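Local coordinates for protein ecdysteroid-phosphate phosphatase (Bombyx mori, PDB 3C7T) that removes phosphate from ecdysone 22-phosphate and related ecdysteroid phosphates, releasing the active steroids, and also has protein tyrosine phosphatase activity, at residues A78-K83 and S242-P247; Q69-G74 and C228-M233; G99-L104 and P108-K113; Q174-D179 and V187-H192. All coordinates share one frame; numbering follows the deposited sequence.

Contact 1. Residues A78-K83 and S242-P247; sequences AGVSIK and SPPCPP
Pro244 sets its ring against two small side chains of the loop that follows helix 62-77. Its CB lies 3.9 Å from Ala78 CB and 3.8 Å from Val80 CG2, and its CG also meets that same valine methyl. The Val80 and Pro244 side chains cross at about a right angle. Val80 has CG1 anti to the backbone N (chi1 -180°), which leaves CG2, the branch beside that nitrogen, as the one that meets the ring. Ala78 CB also sits 3.4 Å from Pro244 O, an apolar methyl against a carbonyl.

One step out, the chain between the two small residues turns at Gly79, whose positive phi belongs to a Schellman motif closing helix 62-77; this turn puts Ala78 and Val80 on the same proline. Met75 of that helix, with Trp6 and Phe8 of strand 5-11, packs on both Val80 and Pro244. On the proline-rich loop, Ser242 OG bonds to Pro243 O at 3.3 Å, while Pro243 and Pro247 pack on Trp258 and Phe256 of the second subunit. No hydrogen bond crosses between the two loops, so what joins them near the dimer interface is van der Waals contact at the protein surface.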
loop_
_atom_site.group_PDB
_atom_site.type_symbol
_atom_site.label_atom_id
_atom_site.label_comp_id
_atom_site.label_asym_id
_atom_site.label_seq_id
_atom_site.Cartn_x
_atom_site.Cartn_y
_atom_site.Cartn_z
ATOM N N ALA A 78 7.431 -13.218 13.139
ATOM C CA ALA A 78 7.290 -14.642 13.428
ATOM C C ALA A 78 8.601 -15.279 13.914
ATOM O O ALA A 78 8.657 -16.481 14.173
ATOM C CB ALA A 78 6.766 -15.359 12.208
ATOM N N GLY A 79 9.645 -14.458 14.033
ATOM C CA GLY A 79 10.978 -14.921 14.442
ATOM C C GLY A 79 11.714 -15.736 13.406
ATOM O O GLY A 79 12.639 -16.494 13.739
ATOM N N VAL A 80 11.321 -15.608 12.141
ATOM C CA VAL A 80 11.950 -16.394 11.094
ATOM C C VAL A 80 13.020 -15.586 10.353
ATOM O O VAL A 80 12.757 -14.487 9.862
ATOM C CB VAL A 80 10.915 -17.020 10.110
ATOM C CG1 VAL A 80 11.632 -17.844 9.026
ATOM C CG2 VAL A 80 9.922 -17.901 10.869
ATOM N N SER A 81 14.233 -16.132 10.296
ATOM C CA SER A 81 15.338 -15.487 9.581
ATOM C C SER A 81 15.416 -16.035 8.157
ATOM O O SER A 81 14.794 -17.052 7.860
ATOM C CB SER A 81 16.659 -15.751 10.308
ATOM O OG SER A 81 16.811 -17.144 10.526
ATOM N N ILE A 82 16.161 -15.350 7.288
ATOM C CA ILE A 82 16.442 -15.831 5.942
ATOM C C ILE A 82 17.921 -15.558 5.656
ATOM O O ILE A 82 18.464 -14.495 5.995
ATOM C CB ILE A 82 15.491 -15.210 4.842
ATOM C CG1 ILE A 82 14.093 -15.832 4.898
ATOM C CG2 ILE A 82 15.972 -15.506 3.438
ATOM C CD1 ILE A 82 13.162 -15.137 5.804
ATOM N N LYS A 83 18.587 -16.523 5.048
ATOM C CA LYS A 83 19.993 -16.341 4.758
ATOM C C LYS A 83 20.246 -16.312 3.270
ATOM O O LYS A 83 21.152 -15.618 2.801
ATOM C CB LYS A 83 20.791 -17.468 5.420
ATOM C CG LYS A 83 22.297 -17.327 5.304
ATOM C CD LYS A 83 22.984 -18.163 6.372
ATOM C CE LYS A 83 24.510 -18.100 6.251
ATOM N NZ LYS A 83 25.012 -16.698 6.184
ATOM N N SER A 242 1.771 -24.349 6.103
ATOM C CA SER A 242 1.378 -22.959 6.287
ATOM C C SER A 242 2.627 -22.087 6.466
ATOM O O SER A 242 3.513 -22.430 7.249
ATOM C CB SER A 242 0.474 -22.843 7.508
ATOM O OG SER A 242 0.086 -21.494 7.682
ATOM N N PRO A 243 2.722 -20.964 5.732
ATOM C CA PRO A 243 3.816 -20.045 6.067
ATOM C C PRO A 243 3.693 -19.432 7.484
ATOM O O PRO A 243 2.610 -19.424 8.059
ATOM C CB PRO A 243 3.758 -18.985 4.954
ATOM C CG PRO A 243 2.820 -19.560 3.889
ATOM C CD PRO A 243 1.907 -20.488 4.590
ATOM N N PRO A 244 4.809 -18.950 8.055
ATOM C CA PRO A 244 4.803 -18.450 9.442
ATOM C C PRO A 244 4.112 -17.100 9.645
ATOM O O PRO A 244 3.939 -16.667 10.792
ATOM C CB PRO A 244 6.288 -18.318 9.768
ATOM C CG PRO A 244 6.939 -18.091 8.419
ATOM C CD PRO A 244 6.154 -18.887 7.443
ATOM N N CYS A 245 3.750 -16.439 8.546
ATOM C CA CYS A 245 3.040 -15.161 8.602
ATOM C C CYS A 245 1.773 -15.213 7.741
ATOM O O CYS A 245 1.705 -16.016 6.797
ATOM C CB CYS A 245 3.974 -14.030 8.175
ATOM S SG CYS A 245 4.376 -14.003 6.410
ATOM N N PRO A 246 0.768 -14.361 8.048
ATOM C CA PRO A 246 -0.533 -14.437 7.340
ATOM C C PRO A 246 -0.469 -14.055 5.853
ATOM O O PRO A 246 0.517 -13.474 5.414
ATOM C CB PRO A 246 -1.427 -13.436 8.097
ATOM C CG PRO A 246 -0.570 -12.747 9.095
ATOM C CD PRO A 246 0.820 -13.271 9.043
ATOM N N PRO A 247 -1.528 -14.367 5.092
ATOM C CA PRO A 247 -1.671 -13.835 3.733
ATOM C C PRO A 247 -2.116 -12.375 3.796
ATOM O O PRO A 247 -2.192 -11.814 4.891
ATOM C CB PRO A 247 -2.768 -14.708 3.120
ATOM C CG PRO A 247 -3.577 -15.168 4.247
ATOM C CD PRO A 247 -2.657 -15.240 5.471
#

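Contact 2. Residues Q69-G74 and C228-M233; sequences QLVGEG and CALGAM
Val71 spreads its two methyls over Cys228, in the turn just before strand 230-235, and Leu230, the first residue of that strand. Val71 CG1 is anti to the backbone N (chi1 177°) and meets Leu230 CD2 at 4.1 Å, with the two side chains crossing obliquely. CG2, the branch beside the nitrogen, goes to Cys228 instead, 4.1 Å from its CB and 4.0 Å from its carbonyl O. On Cys228 it is CB and the carbonyl O, not the sulfur, that come within 4.2 Å of the valine side chain.

All three residues are buried where helix 62-77 lies on the central sheet of the histidine phosphatase fold. Leu10 of the neighbouring strand 5-11 packs on both Val71 and Cys228, and the backbone of Cys228 is hydrogen-bonded to that of His12, the residue that carries the phosphohistidine intermediate. The Cys228 side chain itself lies about 6 Å from the side chains of Arg11 and His12, so the packing lies close to the active site. On the helix, Glu73 OE1 forms a salt bridge with Arg62 NH1 of the second subunit. Between helix and strand no hydrogen bond forms; methyl and methylene groups, with one backbone carbonyl, meet at van der Waals distance, and the contact's strength should rest mainly on their exclusion from water.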
loop_
_atom_site.group_PDB
_atom_site.type_symbol
_atom_site.label_atom_id
_atom_site.label_comp_id
_atom_site.label_asym_id
_atom_site.label_seq_id
_atom_site.Cartn_x
_atom_site.Cartn_y
_atom_site.Cartn_z
ATOM N N GLN A 69 7.470 -5.516 1.630
ATOM C CA GLN A 69 7.890 -5.127 2.979
ATOM C C GLN A 69 7.029 -5.767 4.054
ATOM O O GLN A 69 7.546 -6.229 5.056
ATOM C CB GLN A 69 7.856 -3.620 3.127
ATOM C CG GLN A 69 8.931 -2.945 2.326
ATOM C CD GLN A 69 8.674 -1.463 2.070
ATOM O OE1 GLN A 69 7.773 -0.849 2.657
ATOM N NE2 GLN A 69 9.473 -0.884 1.188
ATOM N N LEU A 70 5.717 -5.808 3.833
ATOM C CA LEU A 70 4.801 -6.431 4.772
ATOM C C LEU A 70 5.095 -7.909 4.981
ATOM O O LEU A 70 4.985 -8.425 6.127
ATOM C CB LEU A 70 3.361 -6.260 4.305
ATOM C CG LEU A 70 2.837 -4.844 4.450
ATOM C CD1 LEU A 70 1.455 -4.835 3.768
ATOM C CD2 LEU A 70 2.766 -4.409 5.930
ATOM N N VAL A 71 5.456 -8.594 3.895
ATOM C CA VAL A 71 5.870 -9.991 4.009
ATOM C C VAL A 71 7.169 -10.129 4.847
ATOM O O VAL A 71 7.216 -10.930 5.795
ATOM C CB VAL A 71 5.990 -10.687 2.630
ATOM C CG1 VAL A 71 6.507 -12.156 2.815
ATOM C CG2 VAL A 71 4.644 -10.649 1.876
ATOM N N GLY A 72 8.190 -9.331 4.524
ATOM C CA GLY A 72 9.475 -9.364 5.288
ATOM C C GLY A 72 9.237 -9.070 6.770
ATOM O O GLY A 72 9.748 -9.790 7.654
ATOM N N GLU A 73 8.421 -8.048 7.043
ATOM C CA GLU A 73 8.031 -7.649 8.414
ATOM C C GLU A 73 7.327 -8.817 9.115
ATOM O O GLU A 73 7.593 -9.095 10.291
ATOM C CB GLU A 73 7.142 -6.393 8.383
ATOM C CG GLU A 73 6.808 -5.738 9.754
ATOM C CD GLU A 73 5.645 -4.709 9.696
ATOM O OE1 GLU A 73 4.562 -5.015 9.171
ATOM O OE2 GLU A 73 5.800 -3.584 10.218
ATOM N N GLY A 74 6.444 -9.507 8.390
ATOM C CA GLY A 74 5.664 -10.602 8.949
ATOM C C GLY A 74 6.571 -11.763 9.318
ATOM O O GLY A 74 6.357 -12.417 10.355
ATOM N N CYS A 228 2.690 -10.844 -4.234
ATOM C CA CYS A 228 3.375 -11.264 -2.998
ATOM C C CYS A 228 2.692 -12.451 -2.274
ATOM O O CYS A 228 2.830 -12.592 -1.081
ATOM C CB CYS A 228 3.584 -10.070 -2.060
ATOM S SG CYS A 228 4.829 -8.890 -2.700
ATOM N N ALA A 229 1.984 -13.302 -3.018
ATOM C CA ALA A 229 1.559 -14.604 -2.492
ATOM C C ALA A 229 2.803 -15.375 -2.021
ATOM O O ALA A 229 3.811 -15.440 -2.722
ATOM C CB ALA A 229 0.833 -15.388 -3.518
ATOM N N LEU A 230 2.699 -15.939 -0.826
ATOM C CA LEU A 230 3.814 -16.611 -0.185
ATOM C C LEU A 230 3.491 -18.086 -0.012
ATOM O O LEU A 230 2.452 -18.465 0.549
ATOM C CB LEU A 230 4.110 -15.972 1.182
ATOM C CG LEU A 230 5.269 -16.563 1.981
ATOM C CD1 LEU A 230 6.647 -16.292 1.358
ATOM C CD2 LEU A 230 5.241 -16.058 3.428
ATOM N N GLY A 231 4.390 -18.911 -0.534
ATOM C CA GLY A 231 4.302 -20.348 -0.368
ATOM C C GLY A 231 5.423 -20.816 0.530
ATOM O O GLY A 231 6.517 -20.206 0.548
ATOM N N ALA A 232 5.154 -21.894 1.277
ATOM C CA ALA A 232 6.121 -22.450 2.235
ATOM C C ALA A 232 6.268 -23.977 2.205
ATOM O O ALA A 232 5.283 -24.726 2.087
ATOM C CB ALA A 232 5.766 -22.004 3.664
ATOM N N MET A 233 7.525 -24.407 2.306
ATOM C CA MET A 233 7.873 -25.802 2.555
ATOM C C MET A 233 8.856 -25.889 3.712
ATOM O O MET A 233 9.657 -24.972 3.944
ATOM C CB MET A 233 8.450 -26.439 1.300
ATOM C CG MET A 233 7.433 -26.489 0.170
ATOM S SD MET A 233 7.967 -27.434 -1.239
ATOM C CE MET A 233 7.534 -29.094 -0.707
#

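Contact 3. Residues G99-L104 and P108-K113; sequences GFLDGL and PSVKIK
Leu101 reaches from its helix with its two methyls divided between Val110 and Ile112, and its side chain runs at a slant to both. Leu101 CD1 lies 3.7 Å from Ile112 CG1 and 4.2 Å from Ile112 CD1. The same methyl lies 3.7 Å from Val110 O, on the backbone between the two partners. Leu101 CD2 turns the other way and meets Val110 CG1 at 3.9 Å. In Val110, CG1 stands anti to the backbone N (chi1 -178°) and is the branch that touches; in Ile112 the longer CG1 arm is anti to the carbonyl carbon (chi1 -58°), which carries its end nearer the helix than its CB direction suggests.

This is packing inside a beta-alpha-beta unit, strand 84-87, helix 91-104 and strand 112-114, in which the helix covers the two parallel strands it connects. Val85 of the first strand touches both Leu101 and Val110, and Ala87 lies on Ile112. Ala97 and Gln98, one turn earlier on the helix, close over Ile112 as well. Lys111, between the two partners, points its CB away from the helix; Lys111 NZ makes a weak 3.5 Å hydrogen bond to Pro108 O and another to Asn144 OD1.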
loop_
_atom_site.group_PDB
_atom_site.type_symbol
_atom_site.label_atom_id
_atom_site.label_comp_id
_atom_site.label_asym_id
_atom_site.label_seq_id
_atom_site.Cartn_x
_atom_site.Cartn_y
_atom_site.Cartn_z
ATOM N N GLY A 99 12.506 -5.094 -1.085
ATOM C CA GLY A 99 11.426 -4.735 -0.148
ATOM C C GLY A 99 11.281 -5.789 0.938
ATOM O O GLY A 99 11.172 -5.468 2.127
ATOM N N PHE A 100 11.352 -7.059 0.548
ATOM C CA PHE A 100 11.246 -8.148 1.512
ATOM C C PHE A 100 12.360 -8.020 2.578
ATOM O O PHE A 100 12.115 -8.062 3.802
ATOM C CB PHE A 100 11.329 -9.497 0.773
ATOM C CG PHE A 100 11.419 -10.674 1.685
ATOM C CD1 PHE A 100 10.277 -11.173 2.314
ATOM C CD2 PHE A 100 12.645 -11.320 1.898
ATOM C CE1 PHE A 100 10.352 -12.256 3.168
ATOM C CE2 PHE A 100 12.721 -12.418 2.745
ATOM C CZ PHE A 100 11.566 -12.883 3.377
ATOM N N LEU A 101 13.591 -7.856 2.100
ATOM C CA LEU A 101 14.748 -7.702 3.001
ATOM C C LEU A 101 14.662 -6.461 3.870
ATOM O O LEU A 101 15.122 -6.469 5.021
ATOM C CB LEU A 101 16.071 -7.729 2.192
ATOM C CG LEU A 101 16.428 -9.066 1.548
ATOM C CD1 LEU A 101 17.642 -8.918 0.615
ATOM C CD2 LEU A 101 16.698 -10.144 2.585
ATOM N N ASP A 102 14.076 -5.392 3.336
ATOM C CA ASP A 102 13.875 -4.166 4.117
ATOM C C ASP A 102 12.894 -4.430 5.279
ATOM O O ASP A 102 13.122 -4.000 6.410
ATOM C CB ASP A 102 13.339 -3.029 3.245
ATOM C CG ASP A 102 14.375 -2.474 2.261
ATOM O OD1 ASP A 102 15.586 -2.721 2.414
ATOM O OD2 ASP A 102 13.950 -1.771 1.308
ATOM N N GLY A 103 11.798 -5.130 4.992
ATOM C CA GLY A 103 10.786 -5.440 6.011
ATOM C C GLY A 103 11.361 -6.366 7.072
ATOM O O GLY A 103 11.110 -6.197 8.293
ATOM N N LEU A 104 12.145 -7.333 6.605
ATOM C CA LEU A 104 12.848 -8.304 7.449
ATOM C C LEU A 104 13.933 -7.680 8.345
ATOM O O LEU A 104 14.308 -8.253 9.369
ATOM C CB LEU A 104 13.460 -9.400 6.563
ATOM C CG LEU A 104 14.035 -10.683 7.167
ATOM C CD1 LEU A 104 12.995 -11.404 8.040
ATOM C CD2 LEU A 104 14.569 -11.608 6.087
ATOM N N PRO A 108 22.887 -6.480 6.170
ATOM C CA PRO A 108 23.437 -6.111 4.858
ATOM C C PRO A 108 24.239 -7.221 4.174
ATOM O O PRO A 108 24.434 -7.177 2.970
ATOM C CB PRO A 108 24.372 -4.930 5.185
ATOM C CG PRO A 108 24.518 -4.929 6.701
ATOM C CD PRO A 108 23.206 -5.460 7.193
ATOM N N SER A 109 24.706 -8.204 4.939
ATOM C CA SER A 109 25.441 -9.334 4.368
ATOM C C SER A 109 24.519 -10.300 3.614
ATOM O O SER A 109 24.999 -11.166 2.880
ATOM C CB SER A 109 26.180 -10.095 5.460
ATOM O OG SER A 109 25.249 -10.716 6.324
ATOM N N VAL A 110 23.207 -10.166 3.820
ATOM C CA VAL A 110 22.216 -11.008 3.131
ATOM C C VAL A 110 21.895 -10.373 1.786
ATOM O O VAL A 110 21.167 -9.382 1.713
ATOM C CB VAL A 110 20.928 -11.234 3.966
ATOM C CG1 VAL A 110 19.948 -12.150 3.212
ATOM C CG2 VAL A 110 21.268 -11.817 5.348
ATOM N N LYS A 111 22.467 -10.958 0.734
ATOM C CA LYS A 111 22.480 -10.361 -0.590
ATOM C C LYS A 111 21.476 -11.039 -1.499
ATOM O O LYS A 111 21.168 -12.226 -1.332
ATOM C CB LYS A 111 23.873 -10.511 -1.217
ATOM C CG LYS A 111 25.019 -9.873 -0.441
ATOM C CD LYS A 111 25.090 -8.377 -0.685
ATOM C CE LYS A 111 26.365 -7.803 -0.125
ATOM N NZ LYS A 111 26.210 -6.335 0.089
ATOM N N ILE A 112 20.976 -10.282 -2.469
ATOM C CA ILE A 112 20.070 -10.829 -3.469
ATOM C C ILE A 112 20.867 -11.493 -4.591
ATOM O O ILE A 112 21.664 -10.832 -5.276
ATOM C CB ILE A 112 19.171 -9.737 -4.078
ATOM C CG1 ILE A 112 18.363 -9.034 -2.980
ATOM C CG2 ILE A 112 18.210 -10.351 -5.123
ATOM C CD1 ILE A 112 17.811 -7.711 -3.397
ATOM N N LYS A 113 20.646 -12.793 -4.767
ATOM C CA LYS A 113 21.312 -13.569 -5.802
ATOM C C LYS A 113 20.403 -13.657 -7.021
ATOM O O LYS A 113 19.377 -14.340 -6.982
ATOM C CB LYS A 113 21.628 -14.972 -5.278
ATOM C CG LYS A 113 22.582 -14.987 -4.062
ATOM C CD LYS A 113 22.907 -16.407 -3.619
ATOM C CE LYS A 113 23.066 -16.508 -2.098
ATOM N NZ LYS A 113 23.917 -15.419 -1.531
#

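Contact 4. Residues Q174-D179 and V187-H192; sequences QAAVND and VIFIGH. With WO4 (tungstate(VI)ion), chain E.
The phosphate pocket of this histidine phosphatase domain, the C-terminal part of a longer protein and here holding tungstate, takes one of its histidines from just past the end of strand 187-191. His192 ND1 donates a hydrogen bond to tungstate O4, 2.6 Å long and nearly straight at 169°, with the oxygen in the plane of the ring at its edge. The ring is held at its other nitrogen as well: His192 NE2 bonds to Ser88 OG, which should fix its rotation. Arg11, Arg15, Arg92, Lys224 and the Ala193 amide also bind the anion. A leucine in place of His192 would probably leave O4 without this bond and Ser88 without its ring partner, while offering the anion only methyl groups.

Farther back along the same strand, Phe189 meets helix 162-179 with the rim of its ring. Ala176 CB lies in the ring plane, 3.7 Å from Phe189 CE1 and 3.9 Å from Phe189 CZ, and Val177 CG2 approaches Phe189 CZ at 4.3 Å. Over one face sits Val187 CG1, 4.0 Å above the plane and offset toward the rim. The strand is thus covered by a helix at its middle and delivers an active-site histidine just past its C-terminal end, the placement characteristic of the histidine phosphatase superfamily, where catalytic residues gather at the C-terminal ends of parallel strands.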
loop_
_atom_site.group_PDB
_atom_site.type_symbol
_atom_site.label_atom_id
_atom_site.label_comp_id
_atom_site.label_asym_id
_atom_site.label_seq_id
_atom_site.Cartn_x
_atom_site.Cartn_y
_atom_site.Cartn_z
ATOM N N GLN A 174 16.693 -26.785 -7.136
ATOM C CA GLN A 174 17.347 -27.929 -6.475
ATOM C C GLN A 174 18.801 -27.635 -6.147
ATOM O O GLN A 174 19.276 -27.970 -5.060
ATOM C CB GLN A 174 17.223 -29.186 -7.320
ATOM C CG GLN A 174 15.775 -29.643 -7.525
ATOM C CD GLN A 174 15.690 -31.015 -8.177
ATOM O OE1 GLN A 174 16.628 -31.454 -8.859
ATOM N NE2 GLN A 174 14.573 -31.701 -7.970
ATOM N N ALA A 175 19.512 -27.007 -7.079
ATOM C CA ALA A 175 20.884 -26.592 -6.803
ATOM C C ALA A 175 20.956 -25.705 -5.557
ATOM O O ALA A 175 21.772 -25.956 -4.672
ATOM C CB ALA A 175 21.511 -25.912 -8.005
ATOM N N ALA A 176 20.080 -24.697 -5.472
ATOM C CA ALA A 176 20.046 -23.786 -4.325
ATOM C C ALA A 176 19.792 -24.519 -3.021
ATOM O O ALA A 176 20.427 -24.212 -2.014
ATOM C CB ALA A 176 18.981 -22.679 -4.521
ATOM N N VAL A 177 18.863 -25.476 -3.039
ATOM C CA VAL A 177 18.494 -26.225 -1.838
ATOM C C VAL A 177 19.608 -27.226 -1.440
ATOM O O VAL A 177 19.947 -27.376 -0.251
ATOM C CB VAL A 177 17.138 -26.939 -2.029
ATOM C CG1 VAL A 177 16.898 -27.963 -0.938
ATOM C CG2 VAL A 177 15.999 -25.922 -2.037
ATOM N N ASN A 178 20.178 -27.894 -2.442
ATOM C CA ASN A 178 21.333 -28.780 -2.203
ATOM C C ASN A 178 22.573 -28.056 -1.681
ATOM O O ASN A 178 23.185 -28.513 -0.705
ATOM C CB ASN A 178 21.655 -29.602 -3.447
ATOM C CG ASN A 178 20.632 -30.699 -3.697
ATOM O OD1 ASN A 178 20.067 -31.263 -2.761
ATOM N ND2 ASN A 178 20.401 -31.010 -4.961
ATOM N N ASP A 179 22.909 -26.920 -2.295
ATOM C CA ASP A 179 24.106 -26.141 -1.934
ATOM C C ASP A 179 24.083 -25.392 -0.591
ATOM O O ASP A 179 25.130 -24.935 -0.123
ATOM C CB ASP A 179 24.463 -25.159 -3.060
ATOM C CG ASP A 179 24.801 -25.858 -4.366
ATOM O OD1 ASP A 179 24.876 -27.113 -4.392
ATOM O OD2 ASP A 179 24.984 -25.145 -5.383
ATOM N N VAL A 187 15.737 -20.379 3.021
ATOM C CA VAL A 187 15.867 -19.984 1.615
ATOM C C VAL A 187 14.555 -19.338 1.140
ATOM O O VAL A 187 13.476 -19.764 1.544
ATOM C CB VAL A 187 16.157 -21.199 0.725
ATOM C CG1 VAL A 187 16.279 -20.814 -0.764
ATOM C CG2 VAL A 187 17.425 -21.891 1.171
ATOM N N ILE A 188 14.681 -18.329 0.282
ATOM C CA ILE A 188 13.527 -17.739 -0.422
ATOM C C ILE A 188 13.811 -17.531 -1.913
ATOM O O ILE A 188 14.885 -17.046 -2.301
ATOM C CB ILE A 188 12.985 -16.458 0.254
ATOM C CG1 ILE A 188 11.628 -16.055 -0.369
ATOM C CG2 ILE A 188 14.005 -15.317 0.218
ATOM C CD1 ILE A 188 10.813 -15.052 0.464
ATOM N N PHE A 189 12.851 -17.960 -2.726
ATOM C CA PHE A 189 12.875 -17.772 -4.180
ATOM C C PHE A 189 11.828 -16.709 -4.500
ATOM O O PHE A 189 10.643 -16.907 -4.208
ATOM C CB PHE A 189 12.471 -19.053 -4.895
ATOM C CG PHE A 189 13.415 -20.216 -4.658
ATOM C CD1 PHE A 189 14.750 -20.134 -5.063
ATOM C CD2 PHE A 189 12.946 -21.375 -4.054
ATOM C CE1 PHE A 189 15.623 -21.209 -4.860
ATOM C CE2 PHE A 189 13.808 -22.474 -3.842
ATOM C CZ PHE A 189 15.151 -22.369 -4.235
ATOM N N ILE A 190 12.271 -15.588 -5.057
ATOM C CA ILE A 190 11.383 -14.452 -5.309
ATOM C C ILE A 190 11.240 -14.290 -6.802
ATOM O O ILE A 190 12.216 -14.021 -7.519
ATOM C CB ILE A 190 11.879 -13.182 -4.609
ATOM C CG1 ILE A 190 11.840 -13.432 -3.094
ATOM C CG2 ILE A 190 11.012 -11.963 -5.031
ATOM C CD1 ILE A 190 12.602 -12.436 -2.233
ATOM N N GLY A 191 10.018 -14.497 -7.282
ATOM C CA GLY A 191 9.817 -14.655 -8.718
ATOM C C GLY A 191 8.426 -14.288 -9.193
ATOM O O GLY A 191 7.933 -13.192 -8.952
ATOM N N HIS A 192 7.812 -15.237 -9.880
ATOM C CA HIS A 192 6.617 -15.021 -10.679
ATOM C C HIS A 192 5.498 -15.876 -10.065
ATOM O O HIS A 192 5.748 -16.593 -9.101
ATOM C CB HIS A 192 6.934 -15.428 -12.131
ATOM C CG HIS A 192 8.093 -14.677 -12.721
ATOM N ND1 HIS A 192 7.976 -13.403 -13.243
ATOM C CD2 HIS A 192 9.398 -15.014 -12.838
ATOM C CE1 HIS A 192 9.164 -12.990 -13.655
ATOM N NE2 HIS A 192 10.041 -13.958 -13.433
HETATM W W WO4 E . 4.094 -12.136 -12.984
HETATM O O1 WO4 E . 3.754 -13.417 -11.577
HETATM O O2 WO4 E . 3.468 -13.229 -14.522
HETATM O O3 WO4 E . 2.963 -10.516 -13.180
HETATM O O4 WO4 E . 5.971 -11.803 -13.457
#

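In the fold
Contacts 2, 3 and 4 are buried and each packs a helix on the same mixed sheet, whereas contact 1 joins two loops at the surface. Contacts 1 and 2 adjoin: Cys245 SG rests on Leu230 CD2 at 3.7 Å, and both reach the second subunit, which touches neither contact 3 nor contact 4. Phe100 of the helix in contact 3 links the interior, meeting Val71 of contact 2, Ile82 of 78-83 and Ile188 of contact 4. Side chain against side chain, each pair of segments meets through apolar groups, with no hydrogen bond across; polar chemistry specific to the site enters at contact 4, where the strand runs out into the tungstate pocket, while in contact 2 the Cys228 side chain stays about 10 Å from the tungstate.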